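Local coordinates for protection of telomeres protein 1 (Schizosaccharomyces pombe, PDB 7CUI), which binds single-stranded telomeric DNA to protect the 3' overhang, regulates telomerase, and here contributes its C-terminal domain, bound to its partner Tpz1, at residues Pro48-Leu53 with Tyr167-Tyr171; Gln56-Phe60 with Ile134-Glu139; Val79-Leu84 with Val96-Asp100. All coordinates share one frame. Residues are numbered along the deposited sequence.

The three contacts belong to the C-terminal part of Pot1, whose strand pairing, including the parallel pair 93-99 with 190-198, matches an OB-fold barrel. Contacts 1 and 2 share strand 49-73, yet their centres lie about 21 Å apart on opposite sides of the chain's centre. Contact 3, the hairpin between strands 77-87 and 93-99, has its centre about 15 Å from that of contact 1 and about 14 Å from that of contact 2. It touches both: Val168 CG1 meets Val96 CG1 at 3.8 Å, and Trp135 CZ3 meets Leu84 CD2 at 3.7 Å. Side chains of contacts 1 and 3 also pack against Tpz1, as does Asp59 of contact 2.

Contact 1: Pro48-Leu53 with Tyr167-Tyr171; sequences PRKHRL and YVKEY
Glu170, Val168 and Tyr167 give up the most surface where the antiparallel strands 49-53 and 167-171 run side by side, axes 4.8 Å apart at 155°. Register is set by the hydrogen-bonded pair His51-Val168 (CA-CA 5.5 Å) and its non-hydrogen-bonded neighbours Lys50-Lys169 and Arg52-Tyr167 (CA-CA 4.7 Å each). Both backbones are extended. His51 N donates to Val168 O (3.0 Å), Val168 N to His51 O (3.1 Å), and Glu170 N to Arg49 O (2.9 Å).

Val168 lies on the same face as His51; its branched side chain suits a strand, and its CG2 meets Leu53 CD1 at 3.7 Å, while the residue also touches Val96 across the barrel. Tyr167, chi1 m, is on the other face with Arg52, whose CD approaches Tyr167 CE1 at 3.7 Å; the Tyr167 hydroxyl hydrogen-bonds to the backbone carbonyl of Glu25. Such pairing joins the first and fourth strands of an OB-fold barrel.

Glu170 (chi1 and chi2 both t) reaches across to two basic side chains of the neighbouring strand, on the face it shares with His51. His51, with chi1 m, gives a well-aligned hydrogen bond from NE2 to Glu170 OE1 (2.8 Å), and Arg49 NE forms a salt bridge to the same Glu170 OE1 (2.7 Å). A carboxylate buried here thus has its negative charge balanced by Arg49, with a histidine proton supplying a directed bond that ties the strands together through their side chains.

Contact 2: Gln56-Phe60 with Ile134-Glu139; sequences QVVDF and IWGNLE
Phe60 lays its ring over the six-membered ring of Trp135 in an offset stack, centroids 4.1 Å apart and planes at 19°, with Phe60 CD2 only 3.3 Å from Trp135 CZ3. Both side chains take chi1 p (chi2 77° for Phe60, 31° for Trp135), which brings two flat, apolar surfaces face to face. Leu138 CD1 reaches Phe60 CD2 at 3.9 Å, and the aliphatic part of Glu139 comes in through CG, 3.7 Å from Phe60 CZ.

Further back on strand 56-60, Val57 points toward the helical segment. Its CB lies 4.0 Å from Trp135 CB and its CG1 4.1 Å from Leu138 CD1, a compact branched residue facing the gap between the two; the CA atoms of Val57 and Trp135 are 5.7 Å apart. No hydrogen bond crosses between the segments.

Segment 134-139 passes from helix 121-135 into helix 138-148 through a type II' turn from Trp135 to Leu138, Leu138 N bonding to Trp135 O at 3.0 Å. Gly136 holds its second position with phi/psi 50/-127, a conformation easily reached without a side chain. The turn lets Trp135 and Leu138 address the same strand.

Val58 and Asp59 both face Leu85, forming a classic beta bulge. A bulged, strongly curved first strand, with helical structure inserted between the third and fourth strands (here including helices 121-135 and 138-148), is typical of the OB fold.

Contact 3: Val79-Leu84 with Val96-Asp100; sequences VWMFAL and VIFFD
On strand 77-87, Val79 sets CG2 4.0 Å from Phe99 CE1, a small branched group against an aromatic ring. At Trp80 the carbonyl takes over: Trp80 O accepts from Asp100 N at 2.9 Å, although Asp100 has already left the strand with phi/psi 51/-122; the indole, chi1 m, packs on helix 100-107. Met81, present as selenomethionine, pairs with Phe99 (CA-CA 4.5 Å, non-hydrogen-bonded), and its CB rests 3.8 Å from Phe99 CD1.

Phe82 and Phe98 form a hydrogen-bonded pair, Phe82 N to Phe98 O at 3.1 Å and Phe98 N to Phe82 O at 2.8 Å. With chi1 p, the Phe82 ring receives Phe98 CB over its face, a CH-pi contact 4.1 Å from the centroid. The strands run antiparallel at 158°, axes 4.6 Å apart, as the second and third strands of an OB-fold barrel do; Met81, Ala83, Ile97 and Phe99 share a face covered by apolar side chains of Tpz1.

Ala83 stands opposite Ile97 at a CA-CA distance of 4.3 Å, its single methyl fitting this close pair. Leu84 N reaches Val96 O at 2.9 Å and Val96 N returns to Leu84 O at 2.9 Å, while Leu84 CD1 packs on Phe98 CE1 at 3.6 Å.

Contact 1: Pro48-Leu53 with Tyr167-Tyr171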
loop_
_atom_site.group_PDB
_atom_site.type_symbol
_atom_site.label_atom_id
_atom_site.label_comp_id
_atom_site.label_asym_id
_atom_site.label_seq_id
_atom_site.Cartn_x
_atom_site.Cartn_y
_atom_site.Cartn_z
ATOM N N PRO A 48 3.563 -15.224 10.932
ATOM C CA PRO A 48 2.876 -13.964 10.639
ATOM C C PRO A 48 2.956 -12.978 11.804
ATOM O O PRO A 48 2.788 -13.358 12.962
ATOM C CB PRO A 48 1.428 -14.384 10.352
ATOM C CG PRO A 48 1.262 -15.688 11.097
ATOM C CD PRO A 48 2.626 -16.351 11.074
ATOM N N ARG A 49 3.238 -11.712 11.469
ATOM C CA ARG A 49 3.406 -10.637 12.434
ATOM C C ARG A 49 2.447 -9.496 12.092
ATOM O O ARG A 49 1.903 -9.443 10.994
ATOM C CB ARG A 49 4.859 -10.147 12.448
ATOM C CG ARG A 49 5.876 -11.182 12.911
ATOM C CD ARG A 49 7.216 -10.569 13.276
ATOM N NE ARG A 49 8.056 -10.227 12.133
ATOM C CZ ARG A 49 9.140 -9.453 12.183
ATOM N NH1 ARG A 49 9.526 -8.915 13.329
ATOM N NH2 ARG A 49 9.829 -9.214 11.081
ATOM N N LYS A 50 2.264 -8.574 13.042
ATOM C CA LYS A 50 1.313 -7.481 12.923
ATOM C C LYS A 50 1.948 -6.242 13.554
ATOM O O LYS A 50 2.122 -6.193 14.769
ATOM C CB LYS A 50 0.031 -7.882 13.664
ATOM C CG LYS A 50 -1.299 -7.605 12.976
ATOM C CD LYS A 50 -2.405 -8.501 13.516
ATOM C CE LYS A 50 -3.721 -8.412 12.768
ATOM N NZ LYS A 50 -4.732 -7.621 13.510
ATOM N N HIS A 51 2.321 -5.257 12.721
ATOM C CA HIS A 51 3.092 -4.103 13.175
ATOM C C HIS A 51 2.327 -2.798 12.961
ATOM O O HIS A 51 1.341 -2.750 12.231
ATOM C CB HIS A 51 4.444 -3.996 12.452
ATOM C CG HIS A 51 5.182 -5.281 12.273
ATOM N ND1 HIS A 51 6.013 -5.804 13.247
ATOM C CD2 HIS A 51 5.241 -6.129 11.225
ATOM C CE1 HIS A 51 6.543 -6.926 12.809
ATOM N NE2 HIS A 51 6.086 -7.148 11.571
ATOM N N ARG A 52 2.839 -1.727 13.581
ATOM C CA ARG A 52 2.292 -0.384 13.477
ATOM C C ARG A 52 3.433 0.577 13.165
ATOM O O ARG A 52 4.479 0.520 13.803
ATOM C CB ARG A 52 1.661 0.016 14.813
ATOM C CG ARG A 52 0.788 1.258 14.757
ATOM C CD ARG A 52 0.082 1.436 16.086
ATOM N NE ARG A 52 0.482 2.658 16.760
ATOM C CZ ARG A 52 -0.253 3.762 16.788
ATOM N NH1 ARG A 52 -1.430 3.788 16.185
ATOM N NH2 ARG A 52 0.191 4.833 17.420
ATOM N N LEU A 53 3.227 1.461 12.183
ATOM C CA LEU A 53 4.291 2.348 11.741
ATOM C C LEU A 53 3.764 3.770 11.571
ATOM O O LEU A 53 2.601 3.964 11.237
ATOM C CB LEU A 53 4.866 1.844 10.415
ATOM C CG LEU A 53 5.269 0.374 10.372
ATOM C CD1 LEU A 53 4.196 -0.433 9.675
ATOM C CD2 LEU A 53 6.584 0.209 9.640
ATOM N N TYR A 167 -1.134 0.256 9.788
ATOM C CA TYR A 167 -0.994 -1.111 10.268
ATOM C C TYR A 167 -0.640 -2.012 9.092
ATOM O O TYR A 167 -1.229 -1.890 8.021
ATOM C CB TYR A 167 -2.296 -1.648 10.865
ATOM C CG TYR A 167 -2.906 -0.861 11.995
ATOM C CD1 TYR A 167 -2.149 -0.020 12.793
ATOM C CD2 TYR A 167 -4.252 -0.998 12.295
ATOM C CE1 TYR A 167 -2.719 0.690 13.839
ATOM C CE2 TYR A 167 -4.838 -0.300 13.338
ATOM C CZ TYR A 167 -4.067 0.547 14.115
ATOM O OH TYR A 167 -4.643 1.239 15.141
ATOM N N VAL A 168 0.314 -2.923 9.304
ATOM C CA VAL A 168 0.683 -3.883 8.275
ATOM C C VAL A 168 0.618 -5.289 8.860
ATOM O O VAL A 168 0.976 -5.503 10.015
ATOM C CB VAL A 168 2.065 -3.593 7.652
ATOM C CG1 VAL A 168 2.131 -2.206 7.031
ATOM C CG2 VAL A 168 3.213 -3.811 8.629
ATOM N N LYS A 169 0.137 -6.234 8.044
ATOM C CA LYS A 169 0.210 -7.645 8.378
ATOM C C LYS A 169 1.275 -8.305 7.506
ATOM O O LYS A 169 1.227 -8.219 6.282
ATOM C CB LYS A 169 -1.166 -8.318 8.307
ATOM C CG LYS A 169 -1.989 -8.067 7.051
ATOM C CD LYS A 169 -3.432 -8.492 7.213
ATOM C CE LYS A 169 -4.332 -7.935 6.132
ATOM N NZ LYS A 169 -5.757 -8.269 6.372
ATOM N N GLU A 170 2.246 -8.933 8.173
ATOM C CA GLU A 170 3.373 -9.598 7.539
ATOM C C GLU A 170 3.013 -11.066 7.343
ATOM O O GLU A 170 2.447 -11.686 8.240
ATOM C CB GLU A 170 4.593 -9.465 8.451
ATOM C CG GLU A 170 5.906 -9.891 7.820
ATOM C CD GLU A 170 7.109 -9.543 8.682
ATOM O OE1 GLU A 170 6.910 -9.205 9.862
ATOM O OE2 GLU A 170 8.241 -9.599 8.170
ATOM N N TYR A 171 3.352 -11.608 6.170
ATOM C CA TYR A 171 2.953 -12.957 5.797
ATOM C C TYR A 171 3.816 -13.441 4.636
ATOM O O TYR A 171 4.524 -12.654 4.015
ATOM C CB TYR A 171 1.479 -12.986 5.386
ATOM C CG TYR A 171 1.184 -12.245 4.104
ATOM C CD1 TYR A 171 1.082 -10.863 4.087
ATOM C CD2 TYR A 171 1.026 -12.923 2.904
ATOM C CE1 TYR A 171 0.832 -10.174 2.912
ATOM C CE2 TYR A 171 0.769 -12.250 1.720
ATOM C CZ TYR A 171 0.668 -10.868 1.725
ATOM O OH TYR A 171 0.413 -10.192 0.568
#

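Contact 2: Gln56-Phe60 with Ile134-Glu139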
loop_
_atom_site.group_PDB
_atom_site.type_symbol
_atom_site.label_atom_id
_atom_site.label_comp_id
_atom_site.label_asym_id
_atom_site.label_seq_id
_atom_site.Cartn_x
_atom_site.Cartn_y
_atom_site.Cartn_z
ATOM N N GLN A 56 5.468 7.760 5.746
ATOM C CA GLN A 56 5.330 8.713 4.658
ATOM C C GLN A 56 5.361 7.912 3.361
ATOM O O GLN A 56 6.140 6.969 3.246
ATOM C CB GLN A 56 6.572 9.599 4.660
ATOM C CG GLN A 56 6.303 11.085 4.526
ATOM C CD GLN A 56 7.588 11.882 4.532
ATOM O OE1 GLN A 56 8.682 11.347 4.720
ATOM N NE2 GLN A 56 7.458 13.181 4.315
ATOM N N VAL A 57 4.518 8.274 2.383
ATOM C CA VAL A 57 4.547 7.577 1.105
ATOM C C VAL A 57 5.630 8.198 0.230
ATOM O O VAL A 57 5.697 9.420 0.086
ATOM C CB VAL A 57 3.192 7.568 0.374
ATOM C CG1 VAL A 57 3.279 6.779 -0.927
ATOM C CG2 VAL A 57 2.069 7.024 1.242
ATOM N N VAL A 58 6.435 7.329 -0.387
ATOM C CA VAL A 58 7.639 7.745 -1.082
ATOM C C VAL A 58 7.590 7.296 -2.544
ATOM O O VAL A 58 8.287 7.856 -3.388
ATOM C CB VAL A 58 8.877 7.246 -0.310
ATOM C CG1 VAL A 58 10.036 6.807 -1.215
ATOM C CG2 VAL A 58 9.328 8.283 0.715
ATOM N N ASP A 59 6.744 6.299 -2.836
ATOM C CA ASP A 59 6.570 5.757 -4.177
ATOM C C ASP A 59 5.319 4.876 -4.176
ATOM O O ASP A 59 4.782 4.578 -3.109
ATOM C CB ASP A 59 7.821 4.993 -4.631
ATOM C CG ASP A 59 7.951 4.834 -6.138
ATOM O OD1 ASP A 59 6.970 5.103 -6.845
ATOM O OD2 ASP A 59 9.040 4.445 -6.595
ATOM N N PHE A 60 4.858 4.464 -5.368
ATOM C CA PHE A 60 3.734 3.542 -5.475
ATOM C C PHE A 60 3.763 2.775 -6.799
ATOM O O PHE A 60 4.437 3.177 -7.750
ATOM C CB PHE A 60 2.400 4.271 -5.283
ATOM C CG PHE A 60 2.094 5.324 -6.320
ATOM C CD1 PHE A 60 1.656 4.966 -7.590
ATOM C CD2 PHE A 60 2.236 6.671 -6.024
ATOM C CE1 PHE A 60 1.369 5.934 -8.541
ATOM C CE2 PHE A 60 1.947 7.642 -6.972
ATOM C CZ PHE A 60 1.518 7.271 -8.231
ATOM N N ILE A 134 -3.137 11.276 1.114
ATOM C CA ILE A 134 -2.112 10.441 1.735
ATOM C C ILE A 134 -0.731 10.664 1.118
ATOM O O ILE A 134 0.269 10.387 1.779
ATOM C CB ILE A 134 -2.473 8.937 1.768
ATOM C CG1 ILE A 134 -2.611 8.338 0.365
ATOM C CG2 ILE A 134 -3.703 8.681 2.619
ATOM C CD1 ILE A 134 -2.547 6.826 0.334
ATOM N N TRP A 135 -0.656 11.134 -0.136
ATOM C CA TRP A 135 0.649 11.285 -0.768
ATOM C C TRP A 135 0.859 12.662 -1.411
ATOM O O TRP A 135 1.827 12.849 -2.151
ATOM C CB TRP A 135 0.933 10.135 -1.748
ATOM C CG TRP A 135 0.040 10.062 -2.954
ATOM C CD1 TRP A 135 -0.561 11.097 -3.616
ATOM C CD2 TRP A 135 -0.325 8.866 -3.671
ATOM N NE1 TRP A 135 -1.276 10.623 -4.684
ATOM C CE2 TRP A 135 -1.160 9.258 -4.740
ATOM C CE3 TRP A 135 -0.031 7.507 -3.511
ATOM C CZ2 TRP A 135 -1.704 8.337 -5.640
ATOM C CZ3 TRP A 135 -0.576 6.595 -4.391
ATOM C CH2 TRP A 135 -1.391 7.008 -5.449
ATOM N N GLY A 136 -0.039 13.620 -1.146
ATOM C CA GLY A 136 0.120 14.978 -1.650
ATOM C C GLY A 136 0.414 15.017 -3.149
ATOM O O GLY A 136 -0.309 14.405 -3.950
ATOM N N ASN A 137 1.499 15.719 -3.510
ATOM C CA ASN A 137 1.832 15.962 -4.909
ATOM C C ASN A 137 2.724 14.866 -5.494
ATOM O O ASN A 137 3.294 15.059 -6.566
ATOM C CB ASN A 137 2.476 17.331 -5.137
ATOM C CG ASN A 137 1.593 18.476 -4.694
ATOM O OD1 ASN A 137 1.729 18.969 -3.576
ATOM N ND2 ASN A 137 0.675 18.889 -5.546
ATOM N N LEU A 138 2.809 13.710 -4.819
ATOM C CA LEU A 138 3.676 12.619 -5.246
ATOM C C LEU A 138 3.305 12.122 -6.649
ATOM O O LEU A 138 4.183 11.959 -7.497
ATOM C CB LEU A 138 3.579 11.486 -4.218
ATOM C CG LEU A 138 4.843 10.669 -3.933
ATOM C CD1 LEU A 138 4.526 9.182 -4.012
ATOM C CD2 LEU A 138 6.016 11.034 -4.834
ATOM N N GLU A 139 2.008 11.873 -6.885
ATOM C CA GLU A 139 1.553 11.279 -8.134
ATOM C C GLU A 139 1.847 12.234 -9.289
ATOM O O GLU A 139 2.319 11.808 -10.347
ATOM C CB GLU A 139 0.067 10.922 -8.042
ATOM C CG GLU A 139 -0.479 10.194 -9.260
ATOM C CD GLU A 139 -0.978 11.042 -10.421
ATOM O OE1 GLU A 139 -1.254 12.251 -10.213
ATOM O OE2 GLU A 139 -1.094 10.487 -11.545
#

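Contact 3: Val79-Leu84 with Val96-Asp100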
loop_
_atom_site.group_PDB
_atom_site.type_symbol
_atom_site.label_atom_id
_atom_site.label_comp_id
_atom_site.label_asym_id
_atom_site.label_seq_id
_atom_site.Cartn_x
_atom_site.Cartn_y
_atom_site.Cartn_z
ATOM N N VAL A 79 -10.830 -5.997 -8.718
ATOM C CA VAL A 79 -10.477 -5.787 -7.321
ATOM C C VAL A 79 -9.355 -4.760 -7.241
ATOM O O VAL A 79 -8.557 -4.638 -8.173
ATOM C CB VAL A 79 -10.076 -7.083 -6.585
ATOM C CG1 VAL A 79 -11.262 -8.008 -6.354
ATOM C CG2 VAL A 79 -8.912 -7.805 -7.254
ATOM N N TRP A 80 -9.315 -4.045 -6.109
ATOM C CA TRP A 80 -8.230 -3.129 -5.806
ATOM C C TRP A 80 -6.948 -3.925 -5.604
ATOM O O TRP A 80 -6.936 -4.919 -4.881
ATOM C CB TRP A 80 -8.525 -2.311 -4.543
ATOM C CG TRP A 80 -9.686 -1.370 -4.631
ATOM C CD1 TRP A 80 -10.783 -1.351 -3.818
ATOM C CD2 TRP A 80 -9.862 -0.292 -5.569
ATOM N NE1 TRP A 80 -11.635 -0.346 -4.192
ATOM C CE2 TRP A 80 -11.099 0.318 -5.264
ATOM C CE3 TRP A 80 -9.108 0.210 -6.637
ATOM C CZ2 TRP A 80 -11.585 1.414 -5.979
ATOM C CZ3 TRP A 80 -9.594 1.284 -7.351
ATOM C CH2 TRP A 80 -10.816 1.874 -7.025
HETATM N N MSE A 81 -5.872 -3.463 -6.243
HETATM C CA MSE A 81 -4.548 -3.980 -5.957
HETATM C C MSE A 81 -3.493 -2.955 -6.364
HETATM O O MSE A 81 -3.316 -2.657 -7.543
HETATM C CB MSE A 81 -4.330 -5.336 -6.635
HETATM C CG MSE A 81 -3.015 -5.962 -6.259
HETATM SE SE MSE A 81 -2.592 -7.442 -7.459
HETATM C CE MSE A 81 -2.030 -6.756 -9.214
ATOM N N PHE A 82 -2.808 -2.415 -5.353
ATOM C CA PHE A 82 -1.710 -1.483 -5.549
ATOM C C PHE A 82 -0.796 -1.537 -4.329
ATOM O O PHE A 82 -1.161 -2.104 -3.299
ATOM C CB PHE A 82 -2.232 -0.068 -5.829
ATOM C CG PHE A 82 -3.184 0.485 -4.797
ATOM C CD1 PHE A 82 -4.553 0.298 -4.926
ATOM C CD2 PHE A 82 -2.718 1.206 -3.702
ATOM C CE1 PHE A 82 -5.430 0.813 -3.980
ATOM C CE2 PHE A 82 -3.599 1.722 -2.760
ATOM C CZ PHE A 82 -4.956 1.528 -2.902
ATOM N N ALA A 83 0.396 -0.951 -4.463
ATOM C CA ALA A 83 1.366 -0.955 -3.381
ATOM C C ALA A 83 1.902 0.455 -3.153
ATOM O O ALA A 83 2.176 1.185 -4.105
ATOM C CB ALA A 83 2.479 -1.924 -3.691
ATOM N N LEU A 84 2.046 0.820 -1.876
ATOM C CA LEU A 84 2.678 2.073 -1.500
ATOM C C LEU A 84 4.055 1.753 -0.930
ATOM O O LEU A 84 4.158 0.947 -0.006
ATOM C CB LEU A 84 1.826 2.749 -0.423
ATOM C CG LEU A 84 0.360 2.998 -0.763
ATOM C CD1 LEU A 84 -0.323 3.740 0.378
ATOM C CD2 LEU A 84 0.238 3.789 -2.054
ATOM N N VAL A 96 4.126 -1.812 0.940
ATOM C CA VAL A 96 2.907 -2.178 1.641
ATOM C C VAL A 96 1.796 -2.328 0.600
ATOM O O VAL A 96 1.464 -1.382 -0.118
ATOM C CB VAL A 96 2.556 -1.122 2.710
ATOM C CG1 VAL A 96 1.229 -1.411 3.394
ATOM C CG2 VAL A 96 3.671 -0.943 3.734
ATOM N N ILE A 97 1.235 -3.537 0.517
ATOM C CA ILE A 97 0.223 -3.856 -0.477
ATOM C C ILE A 97 -1.158 -3.540 0.090
ATOM O O ILE A 97 -1.496 -3.968 1.193
ATOM C CB ILE A 97 0.325 -5.334 -0.906
ATOM C CG1 ILE A 97 1.646 -5.636 -1.617
ATOM C CG2 ILE A 97 -0.870 -5.737 -1.757
ATOM C CD1 ILE A 97 1.977 -7.114 -1.691
ATOM N N PHE A 98 -1.951 -2.796 -0.692
ATOM C CA PHE A 98 -3.371 -2.633 -0.433
ATOM C C PHE A 98 -4.162 -3.431 -1.468
ATOM O O PHE A 98 -4.099 -3.155 -2.665
ATOM C CB PHE A 98 -3.762 -1.154 -0.389
ATOM C CG PHE A 98 -3.259 -0.448 0.842
ATOM C CD1 PHE A 98 -1.987 0.109 0.867
ATOM C CD2 PHE A 98 -4.034 -0.378 1.995
ATOM C CE1 PHE A 98 -1.512 0.735 2.011
ATOM C CE2 PHE A 98 -3.557 0.252 3.138
ATOM C CZ PHE A 98 -2.297 0.809 3.141
ATOM N N PHE A 99 -4.907 -4.419 -0.972
ATOM C CA PHE A 99 -5.635 -5.371 -1.790
ATOM C C PHE A 99 -7.086 -5.417 -1.314
ATOM O O PHE A 99 -7.351 -5.346 -0.111
ATOM C CB PHE A 99 -4.957 -6.740 -1.680
ATOM C CG PHE A 99 -5.560 -7.831 -2.526
ATOM C CD1 PHE A 99 -5.487 -7.776 -3.910
ATOM C CD2 PHE A 99 -6.195 -8.921 -1.945
ATOM C CE1 PHE A 99 -6.045 -8.776 -4.696
ATOM C CE2 PHE A 99 -6.753 -9.922 -2.732
ATOM C CZ PHE A 99 -6.675 -9.850 -4.106
ATOM N N ASP A 100 -8.010 -5.486 -2.281
ATOM C CA ASP A 100 -9.404 -5.838 -2.050
ATOM C C ASP A 100 -10.007 -4.992 -0.924
ATOM O O ASP A 100 -10.001 -3.766 -1.003
ATOM C CB ASP A 100 -9.566 -7.352 -1.872
ATOM C CG ASP A 100 -10.947 -7.868 -2.236
ATOM O OD1 ASP A 100 -11.832 -7.033 -2.539
ATOM O OD2 ASP A 100 -11.129 -9.104 -2.218
#